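Local coordinates for protein Endonuclease/exonuclease/phosphatase (Leptotrichia buccalis C-1013-b, PDB 3TEB) that probably acts as a metal-dependent nuclease or related phosphodiester hydrolase with the DNase I-like fold, at residues H12-E17 with E59-V64; M40-Q45 with I86-Y91; L79-S84 with G94-T99. All blocks are in the same frame, centred on the assembly; numbering follows the deposited sequence.

How the contacts relate
Contacts 1 and 2 are neighbours, with centres about 8 Å apart; contact 2 reaches the magnesium site and contact 1 lies beside it. The hydrogen bond from Asn44 ND2 to Ala13 O joins them. Contact 2 holds Glu42, which binds the magnesium ion. In contact 1 the side chain of Ala13 is about 10 Å from that ion and about 9 Å from the side chain of Asp256, another magnesium-binding residue of this protein. Strands 37-46 and 91-99 are neighbours in one sheet, and 78-84, in contact 3, is its outermost strand on that side. The centre of contact 3 is about 12 Å from each of the others. Met40 O of contact 2 lies 2.8 Å from Ala96 N of contact 3. Leu79 packs on Ala62 of contact 1.

Contact 1: residues H12-E17 with E59-V64; sequences HAWLEE and ENYAWV
The loop that leaves strand 4-10 meets the start of helix 61-69 next to the metal site of this DNase I-like fold, with Ala13 and Trp14 packed on Tyr61. The loop makes a type II beta turn from His12 to Leu15, which presents both residues to the helix. The five-membered ring of Trp14 and the Tyr61 ring form a T-shaped pair, planes 73° apart and centroids 5.6 Å apart. Tyr61 gives the edge: its CD1 stands 4.2 Å above the centre of one indole face. Tyr61 CG is anti to its backbone N (chi1 -179°), a position beside Ala13. Ala13 CB comes in obliquely, 3.3 Å from Tyr61 CD1. At the indole edge, Val64 CG2 lies in the ring plane, 4.0 Å from Trp14 CZ2. Trp14 NE1 gives a weak, bent hydrogen bond to Glu59 O, 3.0 Å long with an angle of 123° at the hydrogen. Asn60 is the N-cap of the helix; its OD1 accepts weakly from Ala62 N and Trp63 N, and its ND2 is held by Gln45. Within the loop, His12 ND1 donates to the anti lone pair of Glu16 OE2, 2.6 Å away, near the ring plane. His12 also touches Ser255 and Asp256. The contact is thus mainly aromatic and apolar; its one direct polar link is weak and bent, so the fit probably rests mostly on the packing of the rings and Ala13.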
loop_
_atom_site.group_PDB
_atom_site.type_symbol
_atom_site.label_atom_id
_atom_site.label_comp_id
_atom_site.label_asym_id
_atom_site.label_seq_id
_atom_site.Cartn_x
_atom_site.Cartn_y
_atom_site.Cartn_z
ATOM N N HIS A 12 -2.857 -7.652 6.227
ATOM C CA HIS A 12 -3.230 -9.044 6.410
ATOM C C HIS A 12 -4.644 -9.116 7.004
ATOM O O HIS A 12 -4.880 -9.806 7.993
ATOM C CB HIS A 12 -2.189 -9.730 7.304
ATOM C CG HIS A 12 -2.121 -11.220 7.144
ATOM N ND1 HIS A 12 -1.922 -12.072 8.211
ATOM C CD2 HIS A 12 -2.212 -12.010 6.045
ATOM C CE1 HIS A 12 -1.895 -13.322 7.777
ATOM N NE2 HIS A 12 -2.073 -13.312 6.467
ATOM N N ALA A 13 -5.577 -8.388 6.398
ATOM C CA ALA A 13 -6.912 -8.174 6.964
ATOM C C ALA A 13 -7.712 -9.432 7.349
ATOM O O ALA A 13 -7.983 -10.279 6.492
ATOM C CB ALA A 13 -7.726 -7.332 6.012
ATOM N N TRP A 14 -8.116 -9.509 8.623
ATOM C CA TRP A 14 -8.978 -10.580 9.170
ATOM C C TRP A 14 -8.325 -11.957 9.151
ATOM O O TRP A 14 -9.015 -12.995 9.118
ATOM C CB TRP A 14 -10.342 -10.672 8.472
ATOM C CG TRP A 14 -11.127 -9.419 8.415
ATOM C CD1 TRP A 14 -11.566 -8.809 7.295
ATOM C CD2 TRP A 14 -11.585 -8.613 9.518
ATOM N NE1 TRP A 14 -12.265 -7.674 7.612
ATOM C CE2 TRP A 14 -12.291 -7.528 8.971
ATOM C CE3 TRP A 14 -11.460 -8.698 10.909
ATOM C CZ2 TRP A 14 -12.876 -6.537 9.761
ATOM C CZ3 TRP A 14 -12.049 -7.708 11.693
ATOM C CH2 TRP A 14 -12.748 -6.648 11.115
ATOM N N LEU A 15 -6.999 -11.956 9.167
ATOM C CA LEU A 15 -6.211 -13.173 9.154
ATOM C C LEU A 15 -5.167 -13.057 10.251
ATOM O O LEU A 15 -4.195 -13.837 10.304
ATOM C CB LEU A 15 -5.532 -13.358 7.805
ATOM C CG LEU A 15 -6.389 -13.388 6.544
ATOM C CD1 LEU A 15 -5.465 -13.438 5.344
ATOM C CD2 LEU A 15 -7.342 -14.571 6.535
ATOM N N GLU A 16 -5.379 -12.068 11.119
ATOM C CA GLU A 16 -4.496 -11.825 12.239
ATOM C C GLU A 16 -5.154 -12.237 13.545
ATOM O O GLU A 16 -6.363 -12.048 13.738
ATOM C CB GLU A 16 -4.080 -10.356 12.282
ATOM C CG GLU A 16 -3.020 -10.000 11.249
ATOM C CD GLU A 16 -1.666 -10.683 11.510
ATOM O OE1 GLU A 16 -1.050 -10.432 12.582
ATOM O OE2 GLU A 16 -1.213 -11.468 10.640
ATOM N N GLU A 17 -4.360 -12.811 14.439
ATOM C CA GLU A 17 -4.829 -13.042 15.788
ATOM C C GLU A 17 -4.902 -11.698 16.465
ATOM O O GLU A 17 -4.168 -10.794 16.109
ATOM C CB GLU A 17 -3.895 -13.980 16.550
ATOM C CG GLU A 17 -4.202 -15.452 16.311
ATOM C CD GLU A 17 -3.220 -16.398 17.000
ATOM O OE1 GLU A 17 -3.523 -17.622 17.085
ATOM O OE2 GLU A 17 -2.154 -15.920 17.465
ATOM N N GLU A 59 -18.253 -4.965 7.073
ATOM C CA GLU A 59 -17.057 -5.452 7.778
ATOM C C GLU A 59 -15.803 -5.521 6.884
ATOM O O GLU A 59 -14.814 -6.134 7.259
ATOM C CB GLU A 59 -17.309 -6.799 8.497
ATOM C CG GLU A 59 -18.256 -6.783 9.713
ATOM C CD GLU A 59 -18.366 -8.186 10.383
ATOM O OE1 GLU A 59 -18.657 -8.250 11.617
ATOM O OE2 GLU A 59 -18.147 -9.228 9.679
ATOM N N ASN A 60 -15.845 -4.891 5.710
ATOM C CA ASN A 60 -14.625 -4.628 4.950
ATOM C C ASN A 60 -13.579 -3.994 5.879
ATOM O O ASN A 60 -13.854 -3.014 6.567
ATOM C CB ASN A 60 -14.927 -3.741 3.733
ATOM C CG ASN A 60 -13.671 -3.342 2.959
ATOM O OD1 ASN A 60 -12.770 -2.688 3.496
ATOM N ND2 ASN A 60 -13.619 -3.721 1.685
ATOM N N TYR A 61 -12.389 -4.575 5.912
ATOM C CA TYR A 61 -11.388 -4.182 6.900
ATOM C C TYR A 61 -11.133 -2.686 6.895
ATOM O O TYR A 61 -11.083 -2.050 7.945
ATOM C CB TYR A 61 -10.094 -4.937 6.648
ATOM C CG TYR A 61 -8.969 -4.633 7.618
ATOM C CD1 TYR A 61 -8.653 -5.513 8.653
ATOM C CD2 TYR A 61 -8.197 -3.477 7.483
ATOM C CE1 TYR A 61 -7.605 -5.246 9.525
ATOM C CE2 TYR A 61 -7.149 -3.202 8.354
ATOM C CZ TYR A 61 -6.863 -4.088 9.366
ATOM O OH TYR A 61 -5.830 -3.803 10.215
ATOM N N ALA A 62 -10.982 -2.138 5.691
ATOM C CA ALA A 62 -10.693 -0.719 5.487
ATOM C C ALA A 62 -11.832 0.159 6.006
ATOM O O ALA A 62 -11.603 1.135 6.718
ATOM C CB ALA A 62 -10.425 -0.456 4.029
ATOM N N TRP A 63 -13.060 -0.210 5.669
ATOM C CA TRP A 63 -14.217 0.505 6.159
ATOM C C TRP A 63 -14.265 0.491 7.687
ATOM O O TRP A 63 -14.512 1.520 8.312
ATOM C CB TRP A 63 -15.474 -0.096 5.566
ATOM C CG TRP A 63 -16.712 0.558 6.012
ATOM C CD1 TRP A 63 -17.637 0.044 6.866
ATOM C CD2 TRP A 63 -17.183 1.858 5.637
ATOM N NE1 TRP A 63 -18.665 0.937 7.049
ATOM C CE2 TRP A 63 -18.416 2.061 6.306
ATOM C CE3 TRP A 63 -16.686 2.876 4.799
ATOM C CZ2 TRP A 63 -19.166 3.242 6.170
ATOM C CZ3 TRP A 63 -17.430 4.058 4.660
ATOM C CH2 TRP A 63 -18.664 4.225 5.347
ATOM N N VAL A 64 -14.009 -0.666 8.291
ATOM C CA VAL A 64 -13.967 -0.762 9.754
ATOM C C VAL A 64 -12.876 0.162 10.310
ATOM O O VAL A 64 -13.109 0.923 11.253
ATOM C CB VAL A 64 -13.749 -2.223 10.245
ATOM C CG1 VAL A 64 -13.581 -2.265 11.760
ATOM C CG2 VAL A 64 -14.905 -3.113 9.792
#

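Contact 2: residues M40-Q45 with I86-Y91; sequences MQEVNQ and IGFGKY. With MG (magnesium ion), chain C.
The Tyr91 ring has Gln45 O at its edge, near its plane, and Asn44 CB approaching at a slant. Phe88 CE2 lies 4.0 Å from Glu42 OE1, with the carboxylate and ring planes 27° apart and the approach again oblique. Phe88 lies in the loop between strands 78-84 and 91-99, and Tyr91 opens strand 91-99. They pack on strand 37-46 around a G1 beta bulge, where Glu42 and Val43 both face Gly94; Tyr91 sits just past it. Tyr91 CB is 3.9 Å from Asn44 CB, and Tyr91 CD1 is 3.5 Å from Gln45 O. The same carbonyl also receives a CA-H...O contact, with Tyr91 CA 3.2 Å from Gln45 O. An alanine here would keep CB but lose the ring, and would probably open a gap beside Gln45 O and part of Asn44 CB. No direct hydrogen bond crosses the contact. A water bridges it: Phe88 N donates to the water, which gives a weak bond to Asn44 OD1. Asn44 ND2 turns to Ala13 O, so both ends of this amide are used. Glu42 CG is anti to its carbonyl carbon (chi1 -63°), and the extended chain beyond it ends at the magnesium ion. Asn10, a second-shell residue, donates from ND2 to Glu42 OE2 and probably helps to orient the carboxylate. That oxygen holds the magnesium ion at 1.8 Å, while Glu42 OE1 stays 2.8 Å from the ion.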
loop_
_atom_site.group_PDB
_atom_site.type_symbol
_atom_site.label_atom_id
_atom_site.label_comp_id
_atom_site.label_asym_id
_atom_site.label_seq_id
_atom_site.Cartn_x
_atom_site.Cartn_y
_atom_site.Cartn_z
HETATM N N MSE A 40 -2.906 0.626 1.512
HETATM C CA MSE A 40 -3.102 -0.661 2.177
HETATM C C MSE A 40 -3.267 -1.799 1.187
HETATM O O MSE A 40 -3.945 -1.645 0.151
HETATM C CB MSE A 40 -4.319 -0.598 3.075
HETATM C CG MSE A 40 -4.081 0.187 4.327
HETATM SE SE MSE A 40 -5.702 0.259 5.387
HETATM C CE MSE A 40 -6.766 1.352 4.170
ATOM N N GLN A 41 -2.640 -2.930 1.509
ATOM C CA GLN A 41 -2.770 -4.147 0.723
ATOM C C GLN A 41 -3.326 -5.280 1.579
ATOM O O GLN A 41 -3.347 -5.200 2.818
ATOM C CB GLN A 41 -1.430 -4.554 0.116
ATOM C CG GLN A 41 -0.722 -3.456 -0.656
ATOM C CD GLN A 41 -0.025 -2.458 0.256
ATOM O OE1 GLN A 41 0.584 -2.842 1.264
ATOM N NE2 GLN A 41 -0.117 -1.171 -0.081
ATOM N N GLU A 42 -3.749 -6.351 0.910
ATOM C CA GLU A 42 -4.399 -7.492 1.567
ATOM C C GLU A 42 -5.551 -6.959 2.444
ATOM O O GLU A 42 -5.644 -7.258 3.622
ATOM C CB GLU A 42 -3.398 -8.407 2.344
ATOM C CG GLU A 42 -2.304 -9.121 1.488
ATOM C CD GLU A 42 -1.646 -10.359 2.173
ATOM O OE1 GLU A 42 -2.343 -11.373 2.431
ATOM O OE2 GLU A 42 -0.417 -10.354 2.434
ATOM N N VAL A 43 -6.403 -6.132 1.855
ATOM C CA VAL A 43 -7.586 -5.621 2.535
ATOM C C VAL A 43 -8.734 -6.527 2.141
ATOM O O VAL A 43 -9.045 -6.638 0.958
ATOM C CB VAL A 43 -7.903 -4.169 2.112
ATOM C CG1 VAL A 43 -9.242 -3.738 2.647
ATOM C CG2 VAL A 43 -6.825 -3.228 2.604
ATOM N N ASN A 44 -9.360 -7.176 3.120
ATOM C CA ASN A 44 -10.349 -8.226 2.834
ATOM C C ASN A 44 -11.756 -7.884 3.279
ATOM O O ASN A 44 -11.965 -7.107 4.217
ATOM C CB ASN A 44 -9.942 -9.565 3.476
ATOM C CG ASN A 44 -8.563 -10.052 3.039
ATOM O OD1 ASN A 44 -8.262 -10.117 1.851
ATOM N ND2 ASN A 44 -7.725 -10.411 4.006
ATOM N N GLN A 45 -12.717 -8.482 2.589
ATOM C CA GLN A 45 -14.112 -8.484 3.019
ATOM C C GLN A 45 -14.753 -9.836 2.698
ATOM O O GLN A 45 -14.320 -10.551 1.788
ATOM C CB GLN A 45 -14.885 -7.360 2.340
ATOM C CG GLN A 45 -15.120 -7.564 0.838
ATOM C CD GLN A 45 -15.789 -6.375 0.169
ATOM O OE1 GLN A 45 -15.950 -5.306 0.770
ATOM N NE2 GLN A 45 -16.187 -6.558 -1.082
ATOM N N ILE A 86 -10.674 -13.621 -5.518
ATOM C CA ILE A 86 -11.075 -14.469 -4.395
ATOM C C ILE A 86 -9.848 -14.841 -3.555
ATOM O O ILE A 86 -8.893 -15.402 -4.061
ATOM C CB ILE A 86 -11.808 -15.735 -4.901
ATOM C CG1 ILE A 86 -13.199 -15.359 -5.422
ATOM C CG2 ILE A 86 -11.929 -16.767 -3.805
ATOM C CD1 ILE A 86 -13.749 -16.325 -6.451
ATOM N N GLY A 87 -9.870 -14.524 -2.271
ATOM C CA GLY A 87 -8.662 -14.652 -1.474
ATOM C C GLY A 87 -8.522 -15.903 -0.632
ATOM O O GLY A 87 -8.701 -17.027 -1.105
ATOM N N PHE A 88 -8.154 -15.690 0.624
ATOM C CA PHE A 88 -8.127 -16.737 1.617
ATOM C C PHE A 88 -9.552 -16.975 2.088
ATOM O O PHE A 88 -10.317 -16.028 2.243
ATOM C CB PHE A 88 -7.237 -16.308 2.790
ATOM C CG PHE A 88 -5.771 -16.272 2.451
ATOM C CD1 PHE A 88 -4.998 -17.434 2.513
ATOM C CD2 PHE A 88 -5.159 -15.082 2.057
ATOM C CE1 PHE A 88 -3.629 -17.409 2.191
ATOM C CE2 PHE A 88 -3.795 -15.045 1.732
ATOM C CZ PHE A 88 -3.034 -16.212 1.794
ATOM N N GLY A 89 -9.911 -18.238 2.291
ATOM C CA GLY A 89 -11.230 -18.600 2.801
ATOM C C GLY A 89 -12.332 -18.168 1.864
ATOM O O GLY A 89 -12.349 -18.542 0.695
ATOM N N LYS A 90 -13.246 -17.366 2.385
ATOM C CA LYS A 90 -14.295 -16.780 1.576
ATOM C C LYS A 90 -14.187 -15.255 1.582
ATOM O O LYS A 90 -15.187 -14.555 1.745
ATOM C CB LYS A 90 -15.672 -17.228 2.076
ATOM C CG LYS A 90 -16.044 -18.675 1.732
ATOM C CD LYS A 90 -17.500 -18.953 2.073
ATOM C CE LYS A 90 -18.044 -20.179 1.360
ATOM N NZ LYS A 90 -18.260 -21.338 2.292
ATOM N N TYR A 91 -12.969 -14.746 1.402
ATOM C CA TYR A 91 -12.748 -13.305 1.314
ATOM C C TYR A 91 -12.531 -12.793 -0.118
ATOM O O TYR A 91 -12.028 -13.513 -0.987
ATOM C CB TYR A 91 -11.537 -12.891 2.151
ATOM C CG TYR A 91 -11.696 -13.076 3.626
ATOM C CD1 TYR A 91 -12.680 -12.393 4.335
ATOM C CD2 TYR A 91 -10.844 -13.911 4.326
ATOM C CE1 TYR A 91 -12.824 -12.564 5.713
ATOM C CE2 TYR A 91 -10.975 -14.088 5.691
ATOM C CZ TYR A 91 -11.966 -13.414 6.383
ATOM O OH TYR A 91 -12.084 -13.593 7.749
HETATM MG MG MG C . 0.312 -11.712 3.339
HETATM O O HOH W 1 -7.810 -12.978 1.423
#

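Contact 3: residues L79-S84 with G94-T99; sequences LHWSNS and GVAVIT
Leu79 and Trp81 both carry CG anti to the backbone N, with chi1 163° and 176°, and this sets CG of each on the face shared with Ala96 and Ile98. Ile98 CG1 sits beside its own N, and its CD1 comes 3.6 Å from Leu79 CD1; the two side chains cross obliquely. Leu79 CD1 also reaches Ala96 CB, at 3.9 Å. Ala96 CB lies in the plane of the Trp81 indole, at its edge, 3.9 Å from Trp81 CD1. The backbone N of Asn83 lies 3.6 Å above one face of that indole, offset toward the rim. Strands 79-84 and 94-99 form an antiparallel beta hairpin at the border of the sheet, their directions 172° apart. His80 and Val97 are a hydrogen-bonded pair: His80 N to Val97 O is 3.0 Å, and Val97 N to His80 O is 2.9 Å. Ser82 and Val95 form the second such pair, with Ser82 N to Val95 O and Val95 N to Ser82 O both 3.1 Å. Gly94 and Asn83 form a close non-hydrogen-bonded pair, CA atoms 4.1 Å apart. The face with Leu79 and Ile98 meets helix 61-69. The opposite face, with His80, Ser82 and Val95, meets strand 124-132 of the second sheet. Four backbone bonds join the two segments, and Gly94, Ala96 and Ile98 bond on their other side to strand 37-46, which leaves the side chains to pack on helix 61-69 and, across the sandwich, on strand 124-132.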
loop_
_atom_site.group_PDB
_atom_site.type_symbol
_atom_site.label_atom_id
_atom_site.label_comp_id
_atom_site.label_asym_id
_atom_site.label_seq_id
_atom_site.Cartn_x
_atom_site.Cartn_y
_atom_site.Cartn_z
ATOM N N LEU A 79 -12.171 6.840 1.714
ATOM C CA LEU A 79 -11.767 5.478 1.406
ATOM C C LEU A 79 -11.992 5.140 -0.062
ATOM O O LEU A 79 -13.076 5.382 -0.601
ATOM C CB LEU A 79 -12.546 4.490 2.277
ATOM C CG LEU A 79 -12.545 3.023 1.820
ATOM C CD1 LEU A 79 -11.151 2.402 1.848
ATOM C CD2 LEU A 79 -13.491 2.213 2.649
ATOM N N HIS A 80 -10.979 4.559 -0.699
ATOM C CA HIS A 80 -11.131 4.039 -2.053
ATOM C C HIS A 80 -10.565 2.642 -2.087
ATOM O O HIS A 80 -9.402 2.434 -1.730
ATOM C CB HIS A 80 -10.432 4.944 -3.057
ATOM C CG HIS A 80 -10.689 6.395 -2.814
ATOM N ND1 HIS A 80 -11.745 7.071 -3.391
ATOM C CD2 HIS A 80 -10.053 7.294 -2.018
ATOM C CE1 HIS A 80 -11.729 8.330 -2.983
ATOM N NE2 HIS A 80 -10.712 8.492 -2.151
ATOM N N TRP A 81 -11.391 1.687 -2.493
ATOM C CA TRP A 81 -11.027 0.290 -2.396
ATOM C C TRP A 81 -11.340 -0.406 -3.683
ATOM O O TRP A 81 -12.237 -0.005 -4.420
ATOM C CB TRP A 81 -11.798 -0.377 -1.251
ATOM C CG TRP A 81 -11.563 -1.882 -1.097
ATOM C CD1 TRP A 81 -10.541 -2.497 -0.419
ATOM C CD2 TRP A 81 -12.372 -2.931 -1.629
ATOM N NE1 TRP A 81 -10.664 -3.873 -0.501
ATOM C CE2 TRP A 81 -11.775 -4.164 -1.240
ATOM C CE3 TRP A 81 -13.534 -2.952 -2.393
ATOM C CZ2 TRP A 81 -12.299 -5.393 -1.592
ATOM C CZ3 TRP A 81 -14.059 -4.171 -2.744
ATOM C CH2 TRP A 81 -13.443 -5.385 -2.338
ATOM N N SER A 82 -10.604 -1.471 -3.954
ATOM C CA SER A 82 -10.878 -2.260 -5.128
ATOM C C SER A 82 -10.568 -3.717 -4.907
ATOM O O SER A 82 -9.513 -4.048 -4.375
ATOM C CB SER A 82 -10.059 -1.738 -6.298
ATOM O OG SER A 82 -10.528 -2.316 -7.505
ATOM N N ASN A 83 -11.478 -4.583 -5.337
ATOM C CA ASN A 83 -11.299 -6.029 -5.198
ATOM C C ASN A 83 -10.342 -6.550 -6.268
ATOM O O ASN A 83 -10.378 -6.056 -7.395
ATOM C CB ASN A 83 -12.676 -6.715 -5.243
ATOM C CG ASN A 83 -12.618 -8.160 -5.705
ATOM O OD1 ASN A 83 -12.267 -9.064 -4.951
ATOM N ND2 ASN A 83 -13.005 -8.385 -6.951
ATOM N N SER A 84 -9.484 -7.513 -5.917
ATOM C CA SER A 84 -8.551 -8.128 -6.884
ATOM C C SER A 84 -9.003 -9.496 -7.331
ATOM O O SER A 84 -9.162 -9.737 -8.530
ATOM C CB SER A 84 -7.140 -8.284 -6.322
ATOM O OG SER A 84 -6.489 -7.037 -6.190
ATOM N N GLY A 94 -8.271 -7.246 -1.801
ATOM C CA GLY A 94 -8.115 -6.043 -2.587
ATOM C C GLY A 94 -7.090 -5.115 -1.994
ATOM O O GLY A 94 -6.353 -5.491 -1.089
ATOM N N VAL A 95 -7.031 -3.898 -2.512
ATOM C CA VAL A 95 -6.126 -2.896 -1.984
ATOM C C VAL A 95 -6.953 -1.677 -1.716
ATOM O O VAL A 95 -8.060 -1.565 -2.237
ATOM C CB VAL A 95 -4.995 -2.546 -2.974
ATOM C CG1 VAL A 95 -3.979 -3.677 -3.052
ATOM C CG2 VAL A 95 -5.547 -2.247 -4.349
ATOM N N ALA A 96 -6.438 -0.770 -0.895
ATOM C CA ALA A 96 -7.164 0.461 -0.634
ATOM C C ALA A 96 -6.235 1.644 -0.458
ATOM O O ALA A 96 -5.018 1.482 -0.336
ATOM C CB ALA A 96 -8.065 0.307 0.553
ATOM N N VAL A 97 -6.814 2.837 -0.488
ATOM C CA VAL A 97 -6.103 4.057 -0.155
ATOM C C VAL A 97 -7.030 4.857 0.734
ATOM O O VAL A 97 -8.210 5.003 0.428
ATOM C CB VAL A 97 -5.806 4.909 -1.410
ATOM C CG1 VAL A 97 -5.139 6.206 -1.013
ATOM C CG2 VAL A 97 -4.937 4.160 -2.407
ATOM N N ILE A 98 -6.518 5.355 1.846
ATOM C CA ILE A 98 -7.264 6.320 2.652
ATOM C C ILE A 98 -6.607 7.685 2.487
ATOM O O ILE A 98 -5.380 7.771 2.342
ATOM C CB ILE A 98 -7.236 5.976 4.151
ATOM C CG1 ILE A 98 -7.713 4.538 4.418
ATOM C CG2 ILE A 98 -8.046 6.988 4.940
ATOM C CD1 ILE A 98 -9.201 4.295 4.231
ATOM N N THR A 99 -7.397 8.754 2.507
ATOM C CA THR A 99 -6.796 10.071 2.383
ATOM C C THR A 99 -7.512 11.169 3.133
ATOM O O THR A 99 -8.731 11.149 3.255
ATOM C CB THR A 99 -6.495 10.469 0.891
ATOM O OG1 THR A 99 -5.860 11.755 0.863
ATOM C CG2 THR A 99 -7.743 10.470 0.012
#